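Local coordinates for protein dimethyl-sulfide monooxygenase (Hyphomicrobium sulfonivorans, PDB 6AK1) that oxidises dimethyl sulfide to methanethiol and formaldehyde with NADH and oxygen, as the large, FMN-dependent subunit of a two-component monooxygenase, at residues R24-Q29 / L300-P305; Y164-Y169 / A450-A455; K377-L382 / R417-A422. All blocks are in the same frame, centred on the assembly; numbering follows the deposited sequence.

Contact 1. Residues R24-Q29 / L300-P305; sequences RHPSSQ and LSYANP
Tyr-302 meets Arg-24, His-25 and Pro-26 with its ring set across residues 24-26, and carries most of the contact. Before it, the hydroxyl of Ser-301 turns back to the carbonyl of Glu-298, while the carbonyl O of Ser-301 accepts from water 1 at 2.8 Å. Tyr-302 is third in the type I turn from Leu-300 to Ala-303. The CA of His-25 stands over the centre of the Tyr-302 ring, 4.0 Å from the centroid and only 1° from the normal, a CH-pi contact. The imidazole, swung anti to the backbone N of His-25 (chi1 -168°), directs its edge at the tyrosine face in an offset edge-to-face pair with planes at 71°; CD2 of His-25 lies 3.6 Å from CE2 of Tyr-302. A flat aromatic face suits both the CA-H and the imidazole edge. Both imidazole nitrogens are engaged: ND1 of His-25 accepts from the backbone N of Ser-27 at 3.0 Å, while NE2 bonds to Glu-298. The rigid Pro-26 brings CD within 3.5 Å of the Tyr-302 OH, and CB of Arg-24 packs 3.7 Å from CD1 of Tyr-302. A bend at chi3 brings the Arg-24 guanidinium beside the Tyr-302 ring, with CD1 of the ring above the rim of one guanidinium face, and lets NH1 bond weakly to the carbonyl O of Tyr-302. Its branched polar end also reaches water 1, in the guanidinium plane, through a weak NH1 bond. Ala-303 adds its carbonyl O as another acceptor for water 1. Asn-304 then caps the next helix, its OD1 receiving the N-H of Gly-307. An aromatic residue in a helix-to-helix turn thus packs on a type I turn, His-25 to Ser-28, of the long loop after strand 6-12 of the TIM barrel.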
loop_
_atom_site.group_PDB
_atom_site.type_symbol
_atom_site.label_atom_id
_atom_site.label_comp_id
_atom_site.label_asym_id
_atom_site.label_seq_id
_atom_site.Cartn_x
_atom_site.Cartn_y
_atom_site.Cartn_z
ATOM N N ARG A 24 -14.845 -18.786 3.348
ATOM C CA ARG A 24 -15.743 -19.923 3.259
ATOM C C ARG A 24 -17.082 -19.557 2.645
ATOM O O ARG A 24 -17.810 -20.457 2.219
ATOM C CB ARG A 24 -15.962 -20.512 4.656
ATOM C CG ARG A 24 -14.683 -20.930 5.341
ATOM C CD ARG A 24 -14.938 -21.178 6.803
ATOM N NE ARG A 24 -15.805 -22.334 6.984
ATOM C CZ ARG A 24 -16.694 -22.450 7.958
ATOM N NH1 ARG A 24 -16.844 -21.465 8.830
ATOM N NH2 ARG A 24 -17.428 -23.551 8.054
ATOM N N HIS A 25 -17.436 -18.275 2.611
ATOM C CA HIS A 25 -18.735 -17.893 2.080
ATOM C C HIS A 25 -18.859 -18.354 0.627
ATOM O O HIS A 25 -17.872 -18.328 -0.120
ATOM C CB HIS A 25 -18.934 -16.381 2.168
ATOM C CG HIS A 25 -20.341 -15.946 1.899
ATOM N ND1 HIS A 25 -20.808 -15.685 0.629
ATOM C CD2 HIS A 25 -21.391 -15.754 2.731
ATOM C CE1 HIS A 25 -22.078 -15.326 0.693
ATOM N NE2 HIS A 25 -22.456 -15.365 1.958
ATOM N N PRO A 26 -20.041 -18.806 0.200
ATOM C CA PRO A 26 -20.191 -19.262 -1.197
ATOM C C PRO A 26 -19.822 -18.217 -2.243
ATOM O O PRO A 26 -19.370 -18.593 -3.334
ATOM C CB PRO A 26 -21.679 -19.636 -1.276
ATOM C CG PRO A 26 -22.056 -20.011 0.178
ATOM C CD PRO A 26 -21.261 -19.039 1.010
ATOM N N SER A 27 -20.003 -16.922 -1.955
ATOM C CA SER A 27 -19.673 -15.864 -2.900
ATOM C C SER A 27 -18.184 -15.544 -2.979
ATOM O O SER A 27 -17.770 -14.871 -3.928
ATOM C CB SER A 27 -20.409 -14.576 -2.545
ATOM O OG SER A 27 -21.797 -14.816 -2.533
ATOM N N SER A 28 -17.374 -15.969 -2.015
ATOM C CA SER A 28 -15.990 -15.514 -1.992
ATOM C C SER A 28 -15.137 -16.300 -2.974
ATOM O O SER A 28 -15.156 -17.537 -2.989
ATOM C CB SER A 28 -15.389 -15.624 -0.594
ATOM O OG SER A 28 -14.136 -14.954 -0.541
ATOM N N GLN A 29 -14.368 -15.568 -3.773
ATOM C CA GLN A 29 -13.295 -16.134 -4.578
ATOM C C GLN A 29 -11.914 -15.825 -3.995
ATOM O O GLN A 29 -10.910 -15.861 -4.724
ATOM C CB GLN A 29 -13.412 -15.633 -6.022
ATOM C CG GLN A 29 -14.763 -15.954 -6.650
ATOM C CD GLN A 29 -14.869 -15.465 -8.071
ATOM O OE1 GLN A 29 -13.906 -15.523 -8.821
ATOM N NE2 GLN A 29 -16.034 -14.964 -8.442
ATOM N N LEU A 300 -20.613 -13.002 9.126
ATOM C CA LEU A 300 -20.123 -13.372 10.450
ATOM C C LEU A 300 -20.410 -14.830 10.787
ATOM O O LEU A 300 -19.668 -15.436 11.565
ATOM C CB LEU A 300 -20.732 -12.476 11.517
ATOM C CG LEU A 300 -20.136 -11.089 11.703
ATOM C CD1 LEU A 300 -20.696 -10.457 12.988
ATOM C CD2 LEU A 300 -18.623 -11.158 11.740
ATOM N N SER A 301 -21.461 -15.423 10.221
ATOM C CA SER A 301 -21.714 -16.825 10.535
ATOM C C SER A 301 -20.614 -17.738 10.010
ATOM O O SER A 301 -20.499 -18.870 10.491
ATOM C CB SER A 301 -23.080 -17.272 9.997
ATOM O OG SER A 301 -23.092 -17.361 8.582
ATOM N N TYR A 302 -19.784 -17.266 9.064
ATOM C CA TYR A 302 -18.619 -18.011 8.592
ATOM C C TYR A 302 -17.337 -17.659 9.334
ATOM O O TYR A 302 -16.269 -18.171 8.969
ATOM C CB TYR A 302 -18.407 -17.785 7.089
ATOM C CG TYR A 302 -19.475 -18.451 6.256
ATOM C CD1 TYR A 302 -19.331 -19.769 5.851
ATOM C CD2 TYR A 302 -20.639 -17.773 5.914
ATOM C CE1 TYR A 302 -20.315 -20.399 5.124
ATOM C CE2 TYR A 302 -21.630 -18.390 5.176
ATOM C CZ TYR A 302 -21.460 -19.706 4.786
ATOM O OH TYR A 302 -22.426 -20.340 4.042
ATOM N N ALA A 303 -17.416 -16.818 10.366
ATOM C CA ALA A 303 -16.211 -16.311 11.012
ATOM C C ALA A 303 -15.383 -17.449 11.597
ATOM O O ALA A 303 -15.924 -18.449 12.078
ATOM C CB ALA A 303 -16.582 -15.321 12.111
ATOM N N ASN A 304 -14.055 -17.304 11.537
ATOM C CA ASN A 304 -13.127 -18.202 12.227
ATOM C C ASN A 304 -12.393 -17.374 13.273
ATOM O O ASN A 304 -11.385 -16.718 12.959
ATOM C CB ASN A 304 -12.150 -18.871 11.262
ATOM C CG ASN A 304 -11.340 -19.990 11.937
ATOM O OD1 ASN A 304 -10.951 -19.870 13.106
ATOM N ND2 ASN A 304 -11.090 -21.075 11.209
ATOM N N PRO A 305 -12.872 -17.366 14.528
ATOM C CA PRO A 305 -12.211 -16.536 15.559
ATOM C C PRO A 305 -10.757 -16.901 15.786
ATOM O O PRO A 305 -9.935 -16.013 16.039
ATOM C CB PRO A 305 -13.064 -16.790 16.813
ATOM C CG PRO A 305 -14.426 -17.263 16.282
ATOM C CD PRO A 305 -14.093 -18.038 15.029
HETATM O O HOH W 1 -18.321 -20.121 11.612
#

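Contact 2. Residues Y164-Y169 / A450-A455; sequences YMEVMY and AQYRDA
Tyr-452 packs obliquely against the CB of Tyr-169, with CD2 of Tyr-452 3.6 Å from that methylene and CE2 of Tyr-452 at 3.9 Å. Its CG stands anti to its own carbonyl carbon (chi1 -54°), which sends the ring from the loop toward helix 157-174. There the phenol end reaches the stem of Glu-166, one helical turn before Tyr-169: OH of Tyr-452 is 3.4 Å from CG of Glu-166. The two side chains cross at about a right angle, yet the carboxylate and ring planes are only 8° apart. No hydrogen bond spans the segments; the carboxylate of Glu-166 is paired with Lys-170 on the same helix. A long, flat tyrosine suits this position because it can span two helix residues a turn apart: its ring carbons meet the CB of Tyr-169, and its hydroxyl oxygen the CG of Glu-166. The Tyr-169 ring leads away from Tyr-452, its OH bonding to Asn-240 and its ring meeting that of His-447 with the two planes steeply inclined. Gln-451 adds its CG over a face of the Tyr-452 ring. With an alanine here, the CB of Tyr-169 and the CG of Glu-166 would probably lose their shared aromatic neighbour, opening a gap between loop and helix. This is a C-terminal loop that turns at Tyr-452 to Ala-455, packed on the outside of helix 157-174 of the luciferase-like TIM-barrel fold.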
loop_
_atom_site.group_PDB
_atom_site.type_symbol
_atom_site.label_atom_id
_atom_site.label_comp_id
_atom_site.label_asym_id
_atom_site.label_seq_id
_atom_site.Cartn_x
_atom_site.Cartn_y
_atom_site.Cartn_z
ATOM N N TYR A 164 18.696 4.199 1.843
ATOM C CA TYR A 164 18.077 3.312 0.869
ATOM C C TYR A 164 17.296 4.095 -0.180
ATOM O O TYR A 164 17.484 3.886 -1.383
ATOM C CB TYR A 164 17.171 2.310 1.592
ATOM C CG TYR A 164 16.735 1.133 0.736
ATOM C CD1 TYR A 164 15.747 1.284 -0.252
ATOM C CD2 TYR A 164 17.297 -0.133 0.924
ATOM C CE1 TYR A 164 15.348 0.215 -1.033
ATOM C CE2 TYR A 164 16.892 -1.214 0.150
ATOM C CZ TYR A 164 15.921 -1.031 -0.829
ATOM O OH TYR A 164 15.510 -2.095 -1.598
ATOM N N MET A 165 16.406 5.002 0.264
ATOM C CA MET A 165 15.596 5.800 -0.662
ATOM C C MET A 165 16.460 6.757 -1.476
ATOM O O MET A 165 16.207 6.971 -2.668
ATOM C CB MET A 165 14.537 6.599 0.101
ATOM C CG MET A 165 13.650 5.781 1.022
ATOM S SD MET A 165 12.630 4.558 0.158
ATOM C CE MET A 165 11.610 5.612 -0.886
ATOM N N GLU A 166 17.459 7.370 -0.838
ATOM C CA GLU A 166 18.427 8.194 -1.565
ATOM C C GLU A 166 18.998 7.444 -2.773
ATOM O O GLU A 166 19.004 7.963 -3.895
ATOM C CB GLU A 166 19.540 8.636 -0.603
ATOM C CG GLU A 166 20.756 9.293 -1.260
ATOM C CD GLU A 166 21.848 9.681 -0.251
ATOM O OE1 GLU A 166 21.696 9.393 0.961
ATOM O OE2 GLU A 166 22.863 10.276 -0.672
ATOM N N VAL A 167 19.448 6.200 -2.561
ATOM C CA VAL A 167 19.959 5.381 -3.665
ATOM C C VAL A 167 18.899 5.216 -4.752
ATOM O O VAL A 167 19.173 5.423 -5.941
ATOM C CB VAL A 167 20.431 4.010 -3.143
ATOM C CG1 VAL A 167 20.717 3.067 -4.304
ATOM C CG2 VAL A 167 21.661 4.159 -2.225
ATOM N N MET A 168 17.674 4.820 -4.355
ATOM C CA MET A 168 16.586 4.625 -5.316
ATOM C C MET A 168 16.325 5.895 -6.112
ATOM O O MET A 168 16.206 5.853 -7.343
ATOM C CB MET A 168 15.290 4.203 -4.599
ATOM C CG MET A 168 15.406 3.038 -3.645
ATOM S SD MET A 168 15.776 1.511 -4.508
ATOM C CE MET A 168 14.155 1.008 -5.081
ATOM N N TYR A 169 16.199 7.035 -5.416
ATOM C CA TYR A 169 15.936 8.308 -6.093
ATOM C C TYR A 169 17.080 8.701 -7.041
ATOM O O TYR A 169 16.841 9.270 -8.117
ATOM C CB TYR A 169 15.703 9.412 -5.059
ATOM C CG TYR A 169 14.479 9.237 -4.155
ATOM C CD1 TYR A 169 13.365 8.503 -4.562
ATOM C CD2 TYR A 169 14.440 9.830 -2.905
ATOM C CE1 TYR A 169 12.250 8.354 -3.727
ATOM C CE2 TYR A 169 13.335 9.694 -2.069
ATOM C CZ TYR A 169 12.244 8.959 -2.484
ATOM O OH TYR A 169 11.162 8.830 -1.634
ATOM N N ALA A 450 13.089 14.883 -6.090
ATOM C CA ALA A 450 13.345 15.942 -7.065
ATOM C C ALA A 450 14.753 16.527 -6.966
ATOM O O ALA A 450 15.225 17.136 -7.928
ATOM C CB ALA A 450 12.315 17.057 -6.900
ATOM N N GLN A 451 15.443 16.360 -5.840
ATOM C CA GLN A 451 16.780 16.934 -5.750
ATOM C C GLN A 451 17.809 16.186 -6.591
ATOM O O GLN A 451 18.881 16.738 -6.859
ATOM C CB GLN A 451 17.234 16.994 -4.297
ATOM C CG GLN A 451 17.440 15.668 -3.641
ATOM C CD GLN A 451 16.960 15.710 -2.207
ATOM O OE1 GLN A 451 16.634 16.785 -1.702
ATOM N NE2 GLN A 451 16.878 14.542 -1.552
ATOM N N TYR A 452 17.518 14.965 -7.035
ATOM C CA TYR A 452 18.429 14.289 -7.947
ATOM C C TYR A 452 18.066 14.513 -9.405
ATOM O O TYR A 452 18.828 14.104 -10.282
ATOM C CB TYR A 452 18.487 12.798 -7.619
ATOM C CG TYR A 452 18.828 12.648 -6.176
ATOM C CD1 TYR A 452 20.085 13.024 -5.709
ATOM C CD2 TYR A 452 17.889 12.220 -5.267
ATOM C CE1 TYR A 452 20.404 12.942 -4.377
ATOM C CE2 TYR A 452 18.196 12.125 -3.936
ATOM C CZ TYR A 452 19.452 12.489 -3.492
ATOM O OH TYR A 452 19.745 12.387 -2.152
ATOM N N ARG A 453 16.947 15.184 -9.676
ATOM C CA ARG A 453 16.560 15.489 -11.041
ATOM C C ARG A 453 17.544 16.506 -11.615
ATOM O O ARG A 453 17.715 17.604 -11.072
ATOM C CB ARG A 453 15.121 15.994 -11.091
ATOM C CG ARG A 453 14.714 16.440 -12.478
ATOM C CD ARG A 453 13.170 16.686 -12.541
ATOM N NE ARG A 453 12.899 17.345 -13.813
ATOM C CZ ARG A 453 11.672 17.559 -14.285
ATOM N NH1 ARG A 453 11.501 18.172 -15.452
ATOM N NH2 ARG A 453 10.611 17.140 -13.595
ATOM N N ASP A 454 18.232 16.098 -12.678
ATOM C CA ASP A 454 19.276 16.877 -13.342
ATOM C C ASP A 454 20.483 17.157 -12.451
ATOM O O ASP A 454 21.327 17.990 -12.802
ATOM C CB ASP A 454 18.717 18.193 -13.891
ATOM C CG ASP A 454 17.838 17.986 -15.102
ATOM O OD1 ASP A 454 18.160 17.115 -15.944
ATOM O OD2 ASP A 454 16.824 18.709 -15.204
ATOM N N ALA A 455 20.601 16.474 -11.309
ATOM C CA ALA A 455 21.696 16.735 -10.379
ATOM C C ALA A 455 23.028 16.162 -10.839
ATOM O O ALA A 455 24.050 16.462 -10.216
ATOM C CB ALA A 455 21.387 16.177 -8.984
#

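Contact 3. Residues K377-L382 / R417-A422; sequences KVADEL and RKRGRA
Arg-419 grips Asp-380 end-on, giving two N-H groups to a single oxygen. NH1 of Arg-419 meets OD1 of Asp-380 at 2.7 Å along the anti lone pair, whereas NH2 of Arg-419 reaches the same OD1 at 2.9 Å from above the carboxylate plane. Neither bond is straight, at 143° and 136°, as expected when a fork closes on one acceptor; OD1 lies near the guanidinium plane, and the two groups' planes are 40° apart. A side chain fully extended from CG to NE lets the arginine cross from the end of its helix to the neighbouring one. The small Ala-379 allows this close passage: its CB sits over the centre of the guanidinium, 3.6 Å from CZ of Arg-419. The bridge joins helices 375-388 and 403-418, the last two long helices of the TIM barrel in sequence, with strand 393-397 between them. Arg-419 precedes Gly-420, whose positive phi closes helix 403-418 in a Schellman motif; glycine takes that backbone shape readily. Further acceptors bind the same guanidinium: Glu-415 pairs with NE, Glu-383 with NH1, and Gln-376 bonds to NH2. Three carboxylates around one guanidinium would be expected to stabilise its positive charge. The neighbouring Arg-421 turns its own guanidinium to Glu-383 and Asp-387, and its NE donates to the carbonyl of Lys-3.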
loop_
_atom_site.group_PDB
_atom_site.type_symbol
_atom_site.label_atom_id
_atom_site.label_comp_id
_atom_site.label_asym_id
_atom_site.label_seq_id
_atom_site.Cartn_x
_atom_site.Cartn_y
_atom_site.Cartn_z
ATOM N N LYS A 377 -26.694 5.942 4.398
ATOM C CA LYS A 377 -25.910 5.897 5.626
ATOM C C LYS A 377 -24.433 5.664 5.323
ATOM O O LYS A 377 -23.556 6.244 5.975
ATOM C CB LYS A 377 -26.460 4.810 6.546
ATOM C CG LYS A 377 -25.590 4.477 7.754
ATOM C CD LYS A 377 -26.215 3.302 8.513
ATOM C CE LYS A 377 -25.604 3.082 9.894
ATOM N NZ LYS A 377 -24.235 2.500 9.822
ATOM N N VAL A 378 -24.133 4.820 4.329
ATOM C CA VAL A 378 -22.740 4.585 3.965
ATOM C C VAL A 378 -22.121 5.849 3.381
ATOM O O VAL A 378 -21.061 6.293 3.832
ATOM C CB VAL A 378 -22.619 3.395 2.996
ATOM C CG1 VAL A 378 -21.208 3.336 2.442
ATOM C CG2 VAL A 378 -22.951 2.108 3.727
ATOM N N ALA A 379 -22.783 6.461 2.386
ATOM C CA ALA A 379 -22.243 7.669 1.768
ATOM C C ALA A 379 -22.097 8.793 2.783
ATOM O O ALA A 379 -21.131 9.563 2.727
ATOM C CB ALA A 379 -23.120 8.119 0.603
ATOM N N ASP A 380 -23.044 8.898 3.727
ATOM C CA ASP A 380 -22.943 9.924 4.758
ATOM C C ASP A 380 -21.653 9.762 5.556
ATOM O O ASP A 380 -20.926 10.734 5.777
ATOM C CB ASP A 380 -24.149 9.881 5.707
ATOM C CG ASP A 380 -25.430 10.436 5.094
ATOM O OD1 ASP A 380 -25.390 11.040 3.998
ATOM O OD2 ASP A 380 -26.498 10.269 5.733
ATOM N N GLU A 381 -21.359 8.536 6.011
ATOM C CA GLU A 381 -20.182 8.345 6.858
ATOM C C GLU A 381 -18.889 8.510 6.059
ATOM O O GLU A 381 -17.905 9.051 6.575
ATOM C CB GLU A 381 -20.227 6.978 7.559
ATOM C CG GLU A 381 -19.494 6.986 8.920
ATOM C CD GLU A 381 -19.148 5.599 9.482
ATOM O OE1 GLU A 381 -18.040 5.071 9.183
ATOM O OE2 GLU A 381 -19.972 5.049 10.249
ATOM N N LEU A 382 -18.878 8.075 4.792
ATOM C CA LEU A 382 -17.695 8.273 3.954
ATOM C C LEU A 382 -17.363 9.756 3.814
ATOM O O LEU A 382 -16.188 10.146 3.857
ATOM C CB LEU A 382 -17.901 7.646 2.568
ATOM C CG LEU A 382 -18.065 6.130 2.446
ATOM C CD1 LEU A 382 -18.186 5.726 0.969
ATOM C CD2 LEU A 382 -16.896 5.411 3.094
ATOM N N ARG A 417 -21.316 9.716 -6.769
ATOM C CA ARG A 417 -21.278 10.521 -7.990
ATOM C C ARG A 417 -22.359 11.585 -7.971
ATOM O O ARG A 417 -22.116 12.733 -8.353
ATOM C CB ARG A 417 -21.453 9.641 -9.231
ATOM C CG ARG A 417 -20.216 8.861 -9.586
ATOM C CD ARG A 417 -20.419 7.968 -10.799
ATOM N NE ARG A 417 -19.200 7.215 -11.043
ATOM C CZ ARG A 417 -19.050 6.317 -12.004
ATOM N NH1 ARG A 417 -20.051 6.046 -12.833
ATOM N NH2 ARG A 417 -17.889 5.694 -12.133
ATOM N N LYS A 418 -23.564 11.216 -7.535
ATOM C CA LYS A 418 -24.646 12.186 -7.443
ATOM C C LYS A 418 -24.317 13.297 -6.448
ATOM O O LYS A 418 -24.668 14.458 -6.681
ATOM C CB LYS A 418 -25.946 11.464 -7.081
ATOM C CG LYS A 418 -26.878 12.240 -6.155
ATOM C CD LYS A 418 -28.327 11.730 -6.251
ATOM C CE LYS A 418 -29.260 12.580 -5.406
ATOM N NZ LYS A 418 -28.717 12.703 -4.015
ATOM N N ARG A 419 -23.616 12.979 -5.362
ATOM C CA ARG A 419 -23.156 14.001 -4.422
ATOM C C ARG A 419 -21.908 14.740 -4.894
ATOM O O ARG A 419 -21.390 15.576 -4.142
ATOM C CB ARG A 419 -22.867 13.380 -3.050
ATOM C CG ARG A 419 -24.050 12.679 -2.429
ATOM C CD ARG A 419 -23.707 12.097 -1.073
ATOM N NE ARG A 419 -24.858 11.415 -0.496
ATOM C CZ ARG A 419 -24.990 11.135 0.794
ATOM N NH1 ARG A 419 -24.036 11.492 1.650
ATOM N NH2 ARG A 419 -26.085 10.511 1.226
ATOM N N GLY A 420 -21.397 14.435 -6.091
ATOM C CA GLY A 420 -20.236 15.119 -6.632
ATOM C C GLY A 420 -18.907 14.731 -6.016
ATOM O O GLY A 420 -17.944 15.485 -6.128
ATOM N N ARG A 421 -18.814 13.564 -5.384
ATOM C CA ARG A 421 -17.607 13.190 -4.656
ATOM C C ARG A 421 -16.743 12.156 -5.374
ATOM O O ARG A 421 -15.563 12.025 -5.042
ATOM C CB ARG A 421 -17.973 12.644 -3.271
ATOM C CG ARG A 421 -18.782 13.583 -2.382
ATOM C CD ARG A 421 -18.239 15.009 -2.364
ATOM N NE ARG A 421 -16.919 15.163 -1.747
ATOM C CZ ARG A 421 -16.712 15.351 -0.451
ATOM N NH1 ARG A 421 -17.745 15.370 0.389
ATOM N NH2 ARG A 421 -15.473 15.498 0.009
ATOM N N ALA A 422 -17.288 11.408 -6.326
ATOM C CA ALA A 422 -16.544 10.370 -7.025
ATOM C C ALA A 422 -16.500 10.699 -8.505
ATOM O O ALA A 422 -17.476 11.216 -9.055
ATOM C CB ALA A 422 -17.180 8.985 -6.825
#

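Contacts 1 and 3 are the closest pair, with centres 28 Å apart and nearest atoms about 14 Å apart, so neither touches the other. Contacts 1 and 2 lie on opposite sides of the chain's centre, 46 Å apart between centres; contact 2 is 39 Å from contact 3, again centre to centre. Along the chain, contact 1 closes before contact 3 opens; the span between the segments of contact 2 contains all of contact 3 and interleaves with that of contact 1. All three lie away from the positions inferred by similarity to bind FMN, such as Asp-58 and His-154, and join peripheral loops and helices around the barrel.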